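PDB 6NKD: Lip_vut3, C2L from Metagenome, which hydrolyses lipid esters as a lipase of the GDSL family, a serine hydrolase recovered from the goat rumen metagenome. Local coordinates for the interface of chains A and B and the interface of chains C and B. Coordinates in Å, arbitrary orientation; residue numbers count along the deposited sequence, not the author numbering. Chains: chain A/B/C, Lip_vut3, C2L.

Chain B meets two copies of itself here: chain A in contact 1 and chain C in contacts 2 and 3. Contacts 1 and 2 have C-alpha centres about 10 Å apart and share B:Ile90 and B:Glu94 of helix 81-94, the element that wedges between the two neighbours. Contact 3, about 16 Å from contact 2 and 20 Å from contact 1, uses the start of helix 53-59, while contact 2 takes the end of that helix from chain C. The A–B interface is two-fold symmetric, the C–B one is not exactly so; whether the deposited tetramer forms in solution, the structure alone does not show.

Contact 1: the interface of chains A and B. Residues chain A 22-23, 28, 192; chain B 90, 93-94.
B:Lys93 reaches from the end of helix 81-94 into chain A and lays its chain between A:Glu22 and A:Ser192. It hides 71 Å² there, more than any other residue of this patch, within a two-fold interface that repeats the contact with the chains exchanged. CG stands anti to the backbone N (chi1 -169°), and after a bend at chi2 the chain runs straight out to its ammonium. NZ makes a salt bridge and hydrogen bond of 2.7 Å to the carboxylate oxygen OE2 of A:Glu22, approaching nearly in line with the C-O bond. The tight part is formed by the methylenes: CG of B:Lys93 lies 3.9 Å from CB of A:Ser192. CD of B:Lys93 is 3.8 Å from CD of A:Glu22, the carboxylate carbon. An alanine in place of B:Lys93 would probably leave the carboxylate of A:Glu22 without its cation and open a gap beside A:Ser192. A:Arg28 meets the lysine tip to tip without bonding it, two like charges that A:Glu22 would help to offset. The flank toward B:Ile90 and B:Glu94 is less well knit, hiding little surface and making no convincing bond. B:Ile90 brings only CG2 to within 4.1 Å of OE1 of A:Glu22, and the approach of B:Glu94 to that same oxygen pairs two acceptors and is doubtful. Behind the lysine, NE of A:Arg28 donates to the backbone O of A:Pro23 at 3.1 Å, coming from 45° above the carbonyl plane.

Contact 2: the interface of chains C and B. Residues chain C 58-59, 62; chain B 90, 94, 100.
B:Phe100 packs against C:Ala58 and C:Met59, at the end of helix 53-59, in this junction between two GDSL-family lipase chains. The methyl CB of C:Ala58 sits 3.6 Å from the phenylalanine's own CB, so it touches the root of the side chain and not the ring. C:Met59, a selenomethionine, lays its CG over one face of the ring, offset toward the rim, 3.9 Å from CD2. C:Glu62 comes in at the rim, slightly to the other side of the ring plane from C:Met59: its carboxylate oxygen OE1 stands 3.7 Å from CE2, with the carboxylate turned 65° against the ring. Further along, OE2 of C:Glu62 points at the carboxylate of B:Glu94, whose plane is only 20° from its own. OE2 lies 2.8 Å from OE2 of B:Glu94, and its distance to OE1 is much the same. Two carboxylates cannot both accept, so this is a clash as modelled unless one carries a proton, and the detail is doubtful at this resolution. A:Glu22 of chain A brings a third carboxylate close by; such crowding of acids is likely to raise the pKa of at least one of them, if the placement is right. CG2 of B:Ile90 lies against OE2 of C:Glu62 at 3.5 Å. Outside this shell, the loop between helices 81-94 and 103-122 carries B:Phe100, whose chi1 of 57° helps turn the CD2–CE2 edge toward C:Met59 and C:Glu62. C:Glu62 follows helix 53-59 in a loop, its chain bent at chi2 toward B:Glu94.

Contact 3: the interface of chains C and B. Residues chain C 48-50; chain B 52, 54-55, 83, 106.
C:Ser49 and B:Glu52 bury most surface here, 55 and 51 Å², with C:Gly50 next. The hydroxyl OG of C:Ser49 donates to the carboxylate oxygen OE1 of B:Glu55 at 2.9 Å, arriving on the syn side but 34° out of the carboxylate plane. On its other flank the serine's CB rests 3.9 Å from CG of B:Glu52. That glutamate bends at chi2 (-68°), which carries its carboxylate past the carbonyl of C:Ser49 to C:Lys48. NZ of the lysine closes a salt bridge of 2.7 Å with OE1, on the anti side, the two side chains crossing at about a right angle. OE2 faces the in-plane edge of the B:His106 ring, as does OD2 of B:Asp83, whose charge lies 4.5 Å from NZ of C:Lys48 and may steady it. C:Gly50, a substrate-binding residue by similarity, has OG of B:Ser54 3.0 Å from its amide N; the oxygen sits over the peptide plane, not on the N-H, so the pair is packing and no convincing bond. The carbonyl O of C:Gly50 meets CD2 of B:His106 at 3.3 Å. The chain C residues form the loop after strand 41-47, and they press on the start of helix 53-59 in chain B; the centre of the contact lies about 13 Å from B:Ser11, the nucleophile.

Contact 1: the interface of chains A and B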
loop_
_atom_site.group_PDB
_atom_site.type_symbol
_atom_site.label_atom_id
_atom_site.label_comp_id
_atom_site.label_asym_id
_atom_site.label_seq_id
_atom_site.Cartn_x
_atom_site.Cartn_y
_atom_site.Cartn_z
ATOM N N GLU A 22 7.861 14.559 -8.941
ATOM C CA GLU A 22 9.034 15.380 -8.688
ATOM C C GLU A 22 10.144 14.514 -8.091
ATOM O O GLU A 22 9.883 13.689 -7.211
ATOM C CB GLU A 22 8.699 16.536 -7.745
ATOM C CG GLU A 22 7.793 17.601 -8.349
ATOM C CD GLU A 22 8.358 18.198 -9.625
ATOM O OE1 GLU A 22 7.574 18.440 -10.568
ATOM O OE2 GLU A 22 9.586 18.417 -9.690
ATOM N N PRO A 23 11.387 14.680 -8.549
ATOM C CA PRO A 23 12.461 13.758 -8.138
ATOM C C PRO A 23 12.794 13.899 -6.662
ATOM O O PRO A 23 13.113 14.990 -6.181
ATOM C CB PRO A 23 13.640 14.176 -9.028
ATOM C CG PRO A 23 13.361 15.601 -9.377
ATOM C CD PRO A 23 11.866 15.716 -9.478
ATOM N N ARG A 28 17.751 11.978 -7.351
ATOM C CA ARG A 28 18.857 12.929 -7.336
ATOM C C ARG A 28 20.173 12.264 -6.959
ATOM O O ARG A 28 21.228 12.659 -7.468
ATOM C CB ARG A 28 18.543 14.080 -6.380
ATOM C CG ARG A 28 17.279 14.840 -6.750
ATOM C CD ARG A 28 16.953 15.932 -5.746
ATOM N NE ARG A 28 15.727 16.641 -6.101
ATOM C CZ ARG A 28 15.668 17.636 -6.980
ATOM N NH1 ARG A 28 16.768 18.043 -7.599
ATOM N NH2 ARG A 28 14.509 18.223 -7.244
ATOM N N SER A 192 11.338 19.130 -1.686
ATOM C CA SER A 192 12.261 18.882 -2.785
ATOM C C SER A 192 13.655 19.399 -2.463
ATOM O O SER A 192 14.638 18.911 -3.032
ATOM C CB SER A 192 11.733 19.528 -4.069
ATOM O OG SER A 192 12.377 18.998 -5.216
ATOM N N ILE B 90 3.498 20.065 -5.833
ATOM C CA ILE B 90 4.057 20.434 -7.129
ATOM C C ILE B 90 4.029 21.947 -7.301
ATOM O O ILE B 90 4.960 22.542 -7.856
ATOM C CB ILE B 90 3.307 19.720 -8.268
ATOM C CG1 ILE B 90 3.356 18.203 -8.075
ATOM C CG2 ILE B 90 3.913 20.085 -9.615
ATOM C CD1 ILE B 90 2.500 17.437 -9.060
ATOM N N LYS B 93 6.912 23.623 -5.366
ATOM C CA LYS B 93 8.238 23.556 -5.965
ATOM C C LYS B 93 8.351 24.403 -7.229
ATOM O O LYS B 93 9.388 25.035 -7.458
ATOM C CB LYS B 93 8.603 22.105 -6.286
ATOM C CG LYS B 93 10.065 21.913 -6.658
ATOM C CD LYS B 93 10.247 20.807 -7.683
ATOM C CE LYS B 93 11.706 20.682 -8.095
ATOM N NZ LYS B 93 11.902 19.713 -9.208
ATOM N N GLU B 94 7.302 24.438 -8.054
ATOM C CA GLU B 94 7.361 25.116 -9.341
ATOM C C GLU B 94 6.637 26.456 -9.369
ATOM O O GLU B 94 6.771 27.186 -10.357
ATOM C CB GLU B 94 6.794 24.207 -10.442
ATOM C CG GLU B 94 7.524 22.876 -10.556
ATOM C CD GLU B 94 7.117 22.077 -11.777
ATOM O OE1 GLU B 94 6.060 22.383 -12.369
ATOM O OE2 GLU B 94 7.860 21.145 -12.149
#

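Contact 2: the interface of chains C and B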
loop_
_atom_site.group_PDB
_atom_site.type_symbol
_atom_site.label_atom_id
_atom_site.label_comp_id
_atom_site.label_asym_id
_atom_site.label_seq_id
_atom_site.Cartn_x
_atom_site.Cartn_y
_atom_site.Cartn_z
ATOM N N ALA C 58 -0.449 16.701 -20.038
ATOM C CA ALA C 58 0.040 17.850 -19.287
ATOM C C ALA C 58 1.346 17.558 -18.560
ATOM O O ALA C 58 2.050 18.498 -18.177
ATOM C CB ALA C 58 -1.021 18.317 -18.290
HETATM N N MSE C 59 1.682 16.287 -18.360
HETATM C CA MSE C 59 2.935 15.924 -17.708
HETATM C C MSE C 59 4.132 16.248 -18.588
HETATM O O MSE C 59 5.209 16.571 -18.091
HETATM C CB MSE C 59 2.963 14.435 -17.363
HETATM C CG MSE C 59 1.880 13.968 -16.420
HETATM SE SE MSE C 59 2.116 12.078 -16.031
HETATM C CE MSE C 59 2.876 11.514 -17.736
ATOM N N GLU C 62 6.303 19.088 -17.814
ATOM C CA GLU C 62 7.106 19.081 -16.601
ATOM C C GLU C 62 8.582 19.009 -16.972
ATOM O O GLU C 62 8.960 18.199 -17.832
ATOM C CB GLU C 62 6.728 17.895 -15.713
ATOM C CG GLU C 62 6.801 18.175 -14.223
ATOM C CD GLU C 62 5.552 18.853 -13.702
ATOM O OE1 GLU C 62 4.501 18.758 -14.371
ATOM O OE2 GLU C 62 5.618 19.481 -12.625
ATOM N N ILE B 90 3.498 20.065 -5.833
ATOM C CA ILE B 90 4.057 20.434 -7.129
ATOM C C ILE B 90 4.029 21.947 -7.301
ATOM O O ILE B 90 4.960 22.542 -7.856
ATOM C CB ILE B 90 3.307 19.720 -8.268
ATOM C CG1 ILE B 90 3.356 18.203 -8.075
ATOM C CG2 ILE B 90 3.913 20.085 -9.615
ATOM C CD1 ILE B 90 2.500 17.437 -9.060
ATOM N N GLU B 94 7.302 24.438 -8.054
ATOM C CA GLU B 94 7.361 25.116 -9.341
ATOM C C GLU B 94 6.637 26.456 -9.369
ATOM O O GLU B 94 6.771 27.186 -10.357
ATOM C CB GLU B 94 6.794 24.207 -10.442
ATOM C CG GLU B 94 7.524 22.876 -10.556
ATOM C CD GLU B 94 7.117 22.077 -11.777
ATOM O OE1 GLU B 94 6.060 22.383 -12.369
ATOM O OE2 GLU B 94 7.860 21.145 -12.149
ATOM N N PHE B 100 -1.084 19.775 -13.426
ATOM C CA PHE B 100 -1.938 18.773 -14.076
ATOM C C PHE B 100 -2.963 18.149 -13.138
ATOM O O PHE B 100 -3.524 17.117 -13.522
ATOM C CB PHE B 100 -1.109 17.660 -14.733
ATOM C CG PHE B 100 -0.169 16.938 -13.798
ATOM C CD1 PHE B 100 -0.642 16.213 -12.713
ATOM C CD2 PHE B 100 1.193 16.946 -14.042
ATOM C CE1 PHE B 100 0.223 15.547 -11.873
ATOM C CE2 PHE B 100 2.063 16.278 -13.206
ATOM C CZ PHE B 100 1.579 15.578 -12.120
#

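Contact 3: the interface of chains C and B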
loop_
_atom_site.group_PDB
_atom_site.type_symbol
_atom_site.label_atom_id
_atom_site.label_comp_id
_atom_site.label_asym_id
_atom_site.label_seq_id
_atom_site.Cartn_x
_atom_site.Cartn_y
_atom_site.Cartn_z
ATOM N N LYS C 48 0.389 6.572 -12.289
ATOM C CA LYS C 48 -0.434 6.617 -11.089
ATOM C C LYS C 48 -1.837 6.161 -11.462
ATOM O O LYS C 48 -2.313 6.424 -12.568
ATOM C CB LYS C 48 -0.470 8.028 -10.484
ATOM C CG LYS C 48 -1.226 8.143 -9.164
ATOM C CD LYS C 48 -0.315 7.896 -7.970
ATOM C CE LYS C 48 -1.091 7.930 -6.663
ATOM N NZ LYS C 48 -1.936 9.152 -6.541
ATOM N N SER C 49 -2.490 5.467 -10.534
ATOM C CA SER C 49 -3.856 5.023 -10.771
ATOM C C SER C 49 -4.785 6.221 -10.931
ATOM O O SER C 49 -4.678 7.213 -10.204
ATOM C CB SER C 49 -4.330 4.131 -9.623
ATOM O OG SER C 49 -3.545 2.956 -9.547
ATOM N N GLY C 50 -5.695 6.131 -11.896
ATOM C CA GLY C 50 -6.609 7.219 -12.172
ATOM C C GLY C 50 -6.015 8.378 -12.936
ATOM O O GLY C 50 -6.624 9.453 -12.966
ATOM N N GLU B 52 -6.478 5.560 -4.552
ATOM C CA GLU B 52 -7.172 6.376 -5.534
ATOM C C GLU B 52 -8.650 6.006 -5.611
ATOM O O GLU B 52 -9.066 4.904 -5.241
ATOM C CB GLU B 52 -6.524 6.223 -6.910
ATOM C CG GLU B 52 -5.239 7.010 -7.080
ATOM C CD GLU B 52 -5.471 8.510 -7.078
ATOM O OE1 GLU B 52 -4.613 9.244 -6.544
ATOM O OE2 GLU B 52 -6.512 8.954 -7.609
ATOM N N SER B 54 -10.293 5.847 -8.506
ATOM C CA SER B 54 -10.427 4.916 -9.620
ATOM C C SER B 54 -10.185 3.482 -9.174
ATOM O O SER B 54 -10.773 2.549 -9.733
ATOM C CB SER B 54 -9.463 5.296 -10.742
ATOM O OG SER B 54 -8.125 5.263 -10.283
ATOM N N GLU B 55 -9.331 3.286 -8.167
ATOM C CA GLU B 55 -9.094 1.941 -7.657
ATOM C C GLU B 55 -10.317 1.412 -6.917
ATOM O O GLU B 55 -10.627 0.218 -6.996
ATOM C CB GLU B 55 -7.873 1.931 -6.741
ATOM C CG GLU B 55 -7.096 0.629 -6.780
ATOM C CD GLU B 55 -6.126 0.576 -7.941
ATOM O OE1 GLU B 55 -5.007 1.117 -7.804
ATOM O OE2 GLU B 55 -6.482 0.007 -8.995
ATOM N N ASP B 83 -4.689 13.610 -3.225
ATOM C CA ASP B 83 -4.500 14.108 -4.584
ATOM C C ASP B 83 -4.255 15.613 -4.598
ATOM O O ASP B 83 -3.417 16.102 -5.365
ATOM C CB ASP B 83 -5.709 13.752 -5.447
ATOM C CG ASP B 83 -5.721 12.292 -5.854
ATOM O OD1 ASP B 83 -6.096 11.441 -5.020
ATOM O OD2 ASP B 83 -5.347 11.997 -7.009
ATOM N N HIS B 106 -11.480 14.514 -12.151
ATOM C CA HIS B 106 -11.339 13.067 -12.268
ATOM C C HIS B 106 -11.784 12.305 -11.027
ATOM O O HIS B 106 -12.214 11.154 -11.148
ATOM C CB HIS B 106 -9.886 12.703 -12.605
ATOM C CG HIS B 106 -9.037 12.405 -11.409
ATOM N ND1 HIS B 106 -8.619 13.378 -10.529
ATOM C CD2 HIS B 106 -8.519 11.239 -10.954
ATOM C CE1 HIS B 106 -7.886 12.826 -9.578
ATOM N NE2 HIS B 106 -7.809 11.529 -9.813
#